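Local coordinates for FAA hydrolase family protein (Pseudomonas aeruginosa, PDB 6J5Y) that probably hydrolyses fumarylpyruvate, belongs to the fumarylacetoacetate hydrolase superfamily and here binds a manganese ion and pyruvate, at residues M121-E125 against M126-W130; Y146-Q150 against V151-R155; L161-G165 against E166-R170. All coordinates share one frame; numbering follows the deposited sequence.

Contact 1: residues M121-E125 against M126-W130; sequences MRMRE and MGRPW
The indole of Trp130 meets the last turn of helix 117-126 at a slant, with NE1 3.8 Å from Arg124 CA and CZ2 4.0 Å from Arg124 CB; its CD1 reaches Met123 CB, and the carbonyl oxygen of Arg128 lies in the ring plane at one edge. Beyond these segments, the Trp130 ring meets that of Phe50 steeply and touches Arg31, which lines the pyruvate pocket. The other flat group, the Arg124 guanidinium, has Met121 CG over one face, near the rim. Met123 lies against the bend between helix and loop: with CG beside its own backbone N (chi1 -58°), that atom comes to 3.3 Å from Pro129 O, and SD packs on Arg128 CB. On the flank, Met126 runs alongside Arg122, its SD 4.0 Å from Arg122 CG. The helix ends in a Schellman motif. Gly127 takes a positive phi of 66°, Arg128 N gives a nearly straight bond of 2.9 Å to Met123 O, and Gly127 N reaches Arg124 O from well above the carbonyl plane. Met123 O and Arg124 O are thus satisfied as the chain leaves the helix, the methionine chains pack against Pro129 O and Arg122 O, and Trp130 lies about 4 Å (side chain to ligand) from the bound pyruvate.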
loop_
_atom_site.group_PDB
_atom_site.type_symbol
_atom_site.label_atom_id
_atom_site.label_comp_id
_atom_site.label_asym_id
_atom_site.label_seq_id
_atom_site.Cartn_x
_atom_site.Cartn_y
_atom_site.Cartn_z
ATOM N N MET A 121 15.659 -7.703 -2.272
ATOM C CA MET A 121 16.309 -8.831 -1.552
ATOM C C MET A 121 17.822 -8.633 -1.581
ATOM O O MET A 121 18.448 -8.894 -0.553
ATOM C CB MET A 121 15.902 -10.183 -2.144
ATOM C CG MET A 121 14.478 -10.560 -1.776
ATOM S SD MET A 121 13.960 -12.173 -2.452
ATOM C CE MET A 121 14.981 -13.246 -1.442
ATOM N N ARG A 122 18.386 -8.117 -2.673
ATOM C CA ARG A 122 19.838 -7.769 -2.745
ATOM C C ARG A 122 20.186 -6.693 -1.689
ATOM O O ARG A 122 21.198 -6.853 -0.963
ATOM C CB ARG A 122 20.206 -7.359 -4.168
ATOM C CG ARG A 122 21.695 -7.138 -4.397
ATOM C CD ARG A 122 22.040 -7.102 -5.873
ATOM N NE ARG A 122 21.946 -5.750 -6.413
ATOM C CZ ARG A 122 21.873 -5.436 -7.709
ATOM N NH1 ARG A 122 21.854 -6.391 -8.630
ATOM N NH2 ARG A 122 21.805 -4.164 -8.078
ATOM N N MET A 123 19.384 -5.638 -1.560
ATOM C CA MET A 123 19.636 -4.581 -0.535
ATOM C C MET A 123 19.510 -5.191 0.876
ATOM O O MET A 123 20.426 -4.966 1.691
ATOM C CB MET A 123 18.690 -3.387 -0.702
ATOM C CG MET A 123 18.789 -2.724 -2.074
ATOM S SD MET A 123 20.427 -2.029 -2.502
ATOM C CE MET A 123 21.133 -3.441 -3.354
ATOM N N ARG A 124 18.495 -6.011 1.140
ATOM C CA ARG A 124 18.340 -6.678 2.458
ATOM C C ARG A 124 19.617 -7.492 2.786
ATOM O O ARG A 124 20.170 -7.346 3.886
ATOM C CB ARG A 124 17.044 -7.502 2.453
ATOM C CG ARG A 124 16.837 -8.329 3.708
ATOM C CD ARG A 124 15.911 -9.487 3.468
ATOM N NE ARG A 124 16.582 -10.582 2.781
ATOM C CZ ARG A 124 15.973 -11.626 2.229
ATOM N NH1 ARG A 124 14.653 -11.735 2.259
ATOM N NH2 ARG A 124 16.694 -12.557 1.635
ATOM N N GLU A 125 20.095 -8.331 1.885
ATOM C CA GLU A 125 21.294 -9.185 2.143
ATOM C C GLU A 125 22.547 -8.308 2.334
ATOM O O GLU A 125 23.463 -8.765 3.036
ATOM C CB GLU A 125 21.441 -10.242 1.040
ATOM C CG GLU A 125 20.721 -11.558 1.349
ATOM C CD GLU A 125 21.486 -12.517 2.261
ATOM O OE1 GLU A 125 22.393 -13.248 1.772
ATOM O OE2 GLU A 125 21.185 -12.531 3.473
ATOM N N MET A 126 22.577 -7.069 1.824
ATOM C CA MET A 126 23.763 -6.160 1.915
ATOM C C MET A 126 23.598 -5.130 3.046
ATOM O O MET A 126 24.524 -4.297 3.226
ATOM C CB MET A 126 24.004 -5.417 0.595
ATOM C CG MET A 126 24.451 -6.336 -0.541
ATOM S SD MET A 126 24.587 -5.491 -2.136
ATOM C CE MET A 126 25.501 -6.718 -3.076
ATOM N N GLY A 127 22.478 -5.166 3.770
ATOM C CA GLY A 127 22.167 -4.220 4.860
ATOM C C GLY A 127 21.973 -2.815 4.322
ATOM O O GLY A 127 22.253 -1.847 5.043
ATOM N N ARG A 128 21.529 -2.696 3.079
ATOM C CA ARG A 128 21.423 -1.389 2.383
ATOM C C ARG A 128 19.969 -0.919 2.398
ATOM O O ARG A 128 19.034 -1.694 2.674
ATOM C CB ARG A 128 22.048 -1.538 0.997
ATOM C CG ARG A 128 23.548 -1.779 1.082
ATOM C CD ARG A 128 24.216 -1.923 -0.263
ATOM N NE ARG A 128 25.630 -1.663 -0.121
ATOM C CZ ARG A 128 26.421 -1.132 -1.052
ATOM N NH1 ARG A 128 25.952 -0.812 -2.243
ATOM N NH2 ARG A 128 27.692 -0.913 -0.775
ATOM N N PRO A 129 19.737 0.381 2.131
ATOM C CA PRO A 129 18.373 0.909 2.045
ATOM C C PRO A 129 17.669 0.295 0.826
ATOM O O PRO A 129 18.304 -0.042 -0.142
ATOM C CB PRO A 129 18.540 2.433 1.965
ATOM C CG PRO A 129 19.981 2.653 1.519
ATOM C CD PRO A 129 20.768 1.410 1.875
ATOM N N TRP A 130 16.354 0.174 0.913
ATOM C CA TRP A 130 15.530 -0.649 -0.002
ATOM C C TRP A 130 14.970 0.160 -1.168
ATOM O O TRP A 130 14.239 -0.442 -1.951
ATOM C CB TRP A 130 14.381 -1.268 0.777
ATOM C CG TRP A 130 14.770 -2.386 1.681
ATOM C CD1 TRP A 130 15.994 -2.674 2.209
ATOM C CD2 TRP A 130 13.853 -3.335 2.236
ATOM N NE1 TRP A 130 15.909 -3.774 3.030
ATOM C CE2 TRP A 130 14.603 -4.187 3.078
ATOM C CE3 TRP A 130 12.469 -3.513 2.130
ATOM C CZ2 TRP A 130 14.007 -5.226 3.777
ATOM C CZ3 TRP A 130 11.888 -4.562 2.803
ATOM C CH2 TRP A 130 12.656 -5.402 3.612
#

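Contact 2: residues Y146-Q150 against V151-R155; sequences YPASQ and VGHPR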
loop_
_atom_site.group_PDB
_atom_site.type_symbol
_atom_site.label_atom_id
_atom_site.label_comp_id
_atom_site.label_asym_id
_atom_site.label_seq_id
_atom_site.Cartn_x
_atom_site.Cartn_y
_atom_site.Cartn_z
ATOM N N TYR A 146 -12.300 5.352 0.139
ATOM C CA TYR A 146 -13.628 5.253 0.813
ATOM C C TYR A 146 -13.582 5.981 2.151
ATOM O O TYR A 146 -12.821 5.589 3.042
ATOM C CB TYR A 146 -14.039 3.791 0.994
ATOM C CG TYR A 146 -14.482 3.125 -0.287
ATOM C CD1 TYR A 146 -13.578 2.834 -1.290
ATOM C CD2 TYR A 146 -15.810 2.773 -0.488
ATOM C CE1 TYR A 146 -13.974 2.222 -2.464
ATOM C CE2 TYR A 146 -16.224 2.146 -1.652
ATOM C CZ TYR A 146 -15.303 1.890 -2.649
ATOM O OH TYR A 146 -15.707 1.302 -3.802
ATOM N N PRO A 147 -14.383 7.053 2.358
ATOM C CA PRO A 147 -14.410 7.731 3.658
ATOM C C PRO A 147 -14.876 6.827 4.808
ATOM O O PRO A 147 -15.857 6.083 4.630
ATOM C CB PRO A 147 -15.416 8.874 3.486
ATOM C CG PRO A 147 -15.567 9.046 1.986
ATOM C CD PRO A 147 -15.238 7.711 1.360
ATOM N N ALA A 148 -14.222 6.944 5.973
ATOM C CA ALA A 148 -14.660 6.290 7.227
ATOM C C ALA A 148 -16.046 6.838 7.625
ATOM O O ALA A 148 -16.776 6.142 8.346
ATOM C CB ALA A 148 -13.608 6.466 8.292
ATOM N N SER A 149 -16.440 8.008 7.115
ATOM C CA SER A 149 -17.831 8.522 7.269
ATOM C C SER A 149 -18.796 7.553 6.582
ATOM O O SER A 149 -19.912 7.395 7.095
ATOM C CB SER A 149 -17.979 9.935 6.750
ATOM O OG SER A 149 -18.023 9.945 5.327
ATOM N N GLN A 150 -18.383 6.896 5.490
ATOM C CA GLN A 150 -19.181 5.832 4.817
ATOM C C GLN A 150 -18.920 4.483 5.500
ATOM O O GLN A 150 -19.895 3.896 5.998
ATOM C CB GLN A 150 -18.891 5.723 3.320
ATOM C CG GLN A 150 -19.417 6.895 2.490
ATOM C CD GLN A 150 -18.896 6.893 1.064
ATOM O OE1 GLN A 150 -18.762 7.937 0.424
ATOM N NE2 GLN A 150 -18.557 5.715 0.560
ATOM N N VAL A 151 -17.666 4.029 5.560
ATOM C CA VAL A 151 -17.294 2.596 5.784
ATOM C C VAL A 151 -16.822 2.357 7.224
ATOM O O VAL A 151 -16.474 1.181 7.546
ATOM C CB VAL A 151 -16.220 2.137 4.778
ATOM C CG1 VAL A 151 -16.691 2.252 3.329
ATOM C CG2 VAL A 151 -14.908 2.889 4.978
ATOM N N GLY A 152 -16.794 3.399 8.059
ATOM C CA GLY A 152 -16.290 3.337 9.444
ATOM C C GLY A 152 -14.809 2.991 9.501
ATOM O O GLY A 152 -14.062 3.386 8.589
ATOM N N HIS A 153 -14.386 2.274 10.543
ATOM C CA HIS A 153 -12.988 1.800 10.704
ATOM C C HIS A 153 -13.037 0.290 10.828
ATOM O O HIS A 153 -13.092 -0.244 11.929
ATOM C CB HIS A 153 -12.298 2.494 11.880
ATOM C CG HIS A 153 -12.356 3.985 11.803
ATOM N ND1 HIS A 153 -11.498 4.719 10.984
ATOM C CD2 HIS A 153 -13.158 4.882 12.423
ATOM C CE1 HIS A 153 -11.777 6.007 11.110
ATOM N NE2 HIS A 153 -12.770 6.136 12.005
ATOM N N PRO A 154 -13.004 -0.436 9.696
ATOM C CA PRO A 154 -13.174 -1.885 9.711
ATOM C C PRO A 154 -11.954 -2.560 10.352
ATOM O O PRO A 154 -10.834 -2.154 10.079
ATOM C CB PRO A 154 -13.306 -2.245 8.224
ATOM C CG PRO A 154 -12.516 -1.170 7.534
ATOM C CD PRO A 154 -12.737 0.084 8.350
ATOM N N ARG A 155 -12.217 -3.534 11.216
ATOM C CA ARG A 155 -11.194 -4.378 11.884
ATOM C C ARG A 155 -11.189 -5.782 11.279
ATOM O O ARG A 155 -10.217 -6.513 11.519
ATOM C CB ARG A 155 -11.468 -4.457 13.386
ATOM C CG ARG A 155 -10.543 -3.585 14.218
ATOM C CD ARG A 155 -10.920 -2.125 14.160
ATOM N NE ARG A 155 -10.744 -1.538 15.481
ATOM C CZ ARG A 155 -11.335 -0.433 15.911
ATOM N NH1 ARG A 155 -11.087 -0.007 17.140
ATOM N NH2 ARG A 155 -12.153 0.252 15.119
#
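Ala148 presents its methyl to one face of the His153 imidazole, with CB 3.4 Å from CE1 and 3.8 Å from both ND1 and NE2. The ring is also held by its polar end, since ND1 is hydrogen-bonded to the hydroxyl of Tyr108 on strand 105-116. Val151 makes the second side-chain contact, crossing Tyr146 at about a right angle. Its CG1, anti to the carbonyl carbon (chi1 -60°), lies 3.9 Å from Tyr146 CB, and its CG2 stands 3.4 Å from Pro147 O. Val151 CG1 also meets CD2 of the Tyr146 ring at a slant, while the far end of that side chain leads away; the ring stacks on His15. Pro147 O is gripped twice, by Gln150 N from within its own segment and by Val151 N at 2.9 Å, the latter lying in the carbonyl plane. One residue on, Gly152 N bonds to Ala148 O at 2.8 Å, though bent to 131° at the hydrogen. Gly152 O is buried here without a partner in the model apart from a CA-H...O contact with Ala148 CA. This is a single helical turn, with proline at the N-cap position and positive-phi Gly152 where the helix ends, linking strand 140-147 to the loop before strand 158-163.

Contact 3: residues L161-G165 against E166-R170; sequences LQVDG and EDRQR
Leu161 O accepts two backbone N-H groups, from Arg168 at 2.8 Å and from Gln169 at 3.0 Å. The first arrives nearly along the C=O axis and the second in the carbonyl plane on a lone pair. Arg168 and Gln169 both stand opposite Leu161, a classic beta bulge, and the register shifts by one residue there. Leu161 N returns a bond to Gln169 O at 2.7 Å. Beside this, the leucine side chain slants across Gln169, its CD1 3.4 Å from OE1. That amide is held at both ends, OE1 by Ile83 N and NE2 by Thr203 OG1, which ties the strand to the neighbourhood of Thr203, a residue of the pyruvate pocket. Arg168 bends at chi2 and chi3 (-65° and -60°), which folds its chain back over Val163: CG packs on Val163 CG2 and NH2 comes to 3.8 Å from Val163 CB. On the face that carries Gln162, Gln162 CB approaches Asp167 OD1 at 3.8 Å, with amide and carboxylate planes 69° apart; Arg170 NH2 donates to the same OD1 from above the carboxylate plane, as part of a salt bridge. Val163 and Glu166 exchange backbone bonds around Asp164 and Gly165, closing a bulged beta hairpin with a two-residue loop in a type I' turn.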
loop_
_atom_site.group_PDB
_atom_site.type_symbol
_atom_site.label_atom_id
_atom_site.label_comp_id
_atom_site.label_asym_id
_atom_site.label_seq_id
_atom_site.Cartn_x
_atom_site.Cartn_y
_atom_site.Cartn_z
ATOM N N LEU A 161 -6.130 -11.078 -3.838
ATOM C CA LEU A 161 -5.460 -10.703 -5.101
ATOM C C LEU A 161 -5.532 -11.904 -6.026
ATOM O O LEU A 161 -5.092 -13.014 -5.612
ATOM C CB LEU A 161 -4.001 -10.318 -4.862
ATOM C CG LEU A 161 -3.301 -9.711 -6.076
ATOM C CD1 LEU A 161 -2.170 -8.815 -5.631
ATOM C CD2 LEU A 161 -2.767 -10.771 -7.015
ATOM N N GLN A 162 -6.063 -11.695 -7.223
ATOM C CA GLN A 162 -6.048 -12.758 -8.242
ATOM C C GLN A 162 -5.205 -12.274 -9.413
ATOM O O GLN A 162 -5.130 -11.039 -9.664
ATOM C CB GLN A 162 -7.467 -13.209 -8.580
ATOM C CG GLN A 162 -8.361 -12.117 -9.132
ATOM C CD GLN A 162 -9.578 -12.710 -9.792
ATOM O OE1 GLN A 162 -9.733 -12.646 -11.012
ATOM N NE2 GLN A 162 -10.423 -13.328 -8.981
ATOM N N VAL A 163 -4.503 -13.216 -10.042
ATOM C CA VAL A 163 -3.760 -12.951 -11.294
ATOM C C VAL A 163 -4.345 -13.881 -12.348
ATOM O O VAL A 163 -4.307 -15.121 -12.130
ATOM C CB VAL A 163 -2.241 -13.144 -11.126
ATOM C CG1 VAL A 163 -1.527 -13.009 -12.456
ATOM C CG2 VAL A 163 -1.665 -12.174 -10.091
ATOM N N ASP A 164 -4.851 -13.298 -13.435
ATOM C CA ASP A 164 -5.396 -14.042 -14.599
ATOM C C ASP A 164 -6.429 -15.048 -14.094
ATOM O O ASP A 164 -6.380 -16.199 -14.546
ATOM C CB ASP A 164 -4.264 -14.725 -15.363
ATOM C CG ASP A 164 -3.345 -13.751 -16.083
ATOM O OD1 ASP A 164 -3.799 -12.629 -16.399
ATOM O OD2 ASP A 164 -2.195 -14.126 -16.343
ATOM N N GLY A 165 -7.279 -14.634 -13.146
ATOM C CA GLY A 165 -8.444 -15.407 -12.662
ATOM C C GLY A 165 -8.100 -16.366 -11.529
ATOM O O GLY A 165 -9.048 -17.011 -11.008
ATOM N N GLU A 166 -6.813 -16.461 -11.159
ATOM C CA GLU A 166 -6.266 -17.435 -10.170
ATOM C C GLU A 166 -6.033 -16.691 -8.854
ATOM O O GLU A 166 -5.305 -15.689 -8.874
ATOM C CB GLU A 166 -4.935 -18.043 -10.632
ATOM C CG GLU A 166 -5.006 -18.831 -11.932
ATOM C CD GLU A 166 -5.388 -20.305 -11.842
ATOM O OE1 GLU A 166 -5.155 -20.921 -10.768
ATOM O OE2 GLU A 166 -5.907 -20.851 -12.860
ATOM N N ASP A 167 -6.626 -17.146 -7.759
ATOM C CA ASP A 167 -6.379 -16.538 -6.430
ATOM C C ASP A 167 -4.902 -16.744 -6.106
ATOM O O ASP A 167 -4.371 -17.834 -6.390
ATOM C CB ASP A 167 -7.312 -17.093 -5.352
ATOM C CG ASP A 167 -8.732 -16.610 -5.554
ATOM O OD1 ASP A 167 -8.898 -15.409 -5.880
ATOM O OD2 ASP A 167 -9.663 -17.438 -5.408
ATOM N N ARG A 168 -4.264 -15.696 -5.605
ATOM C CA ARG A 168 -2.837 -15.701 -5.216
ATOM C C ARG A 168 -2.757 -15.295 -3.742
ATOM O O ARG A 168 -2.023 -15.950 -2.992
ATOM C CB ARG A 168 -2.063 -14.821 -6.200
ATOM C CG ARG A 168 -2.289 -15.183 -7.663
ATOM C CD ARG A 168 -1.795 -16.557 -8.099
ATOM N NE ARG A 168 -0.365 -16.645 -7.886
ATOM C CZ ARG A 168 0.562 -16.258 -8.759
ATOM N NH1 ARG A 168 1.839 -16.351 -8.438
ATOM N NH2 ARG A 168 0.234 -15.858 -9.974
ATOM N N GLN A 169 -3.536 -14.294 -3.327
ATOM C CA GLN A 169 -3.619 -13.862 -1.908
ATOM C C GLN A 169 -5.079 -13.812 -1.471
ATOM O O GLN A 169 -5.919 -13.281 -2.208
ATOM C CB GLN A 169 -2.958 -12.497 -1.705
ATOM C CG GLN A 169 -1.556 -12.438 -2.267
ATOM C CD GLN A 169 -0.919 -11.103 -1.981
ATOM O OE1 GLN A 169 -1.153 -10.126 -2.702
ATOM N NE2 GLN A 169 -0.139 -11.050 -0.911
ATOM N N ARG A 170 -5.344 -14.386 -0.305
ATOM C CA ARG A 170 -6.663 -14.374 0.367
ATOM C C ARG A 170 -6.417 -14.460 1.870
ATOM O O ARG A 170 -5.927 -15.499 2.351
ATOM C CB ARG A 170 -7.559 -15.519 -0.104
ATOM C CG ARG A 170 -8.934 -15.503 0.553
ATOM C CD ARG A 170 -9.992 -16.194 -0.285
ATOM N NE ARG A 170 -10.022 -15.682 -1.656
ATOM C CZ ARG A 170 -10.740 -14.637 -2.095
ATOM N NH1 ARG A 170 -11.539 -13.956 -1.290
ATOM N NH2 ARG A 170 -10.667 -14.289 -3.365
#

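How the contacts relate
From the N terminus the three contacts come in series, none nested in or crossing another, and each closes a local turn. Contact 1 ends helix 117-126 and leads into helix 131-134, with Trp130 of the loop close to the bound pyruvate. Strand 140-147 then carries the chain across to contact 2, on the opposite side of the chain's centre, with centres about 36 Å apart. Contact 2 lies on the connection from strand 140-147 of the eight-stranded sheet to strand 158-163 of the five-stranded one. Contact 3 turns the chain back into strand 166-172, an outermost strand of that sheet within this chain. The nearest atoms of contacts 2 and 3 remain about 13 Å apart. Contacts 1 and 3 approach the ligand site from separate parts of the fold.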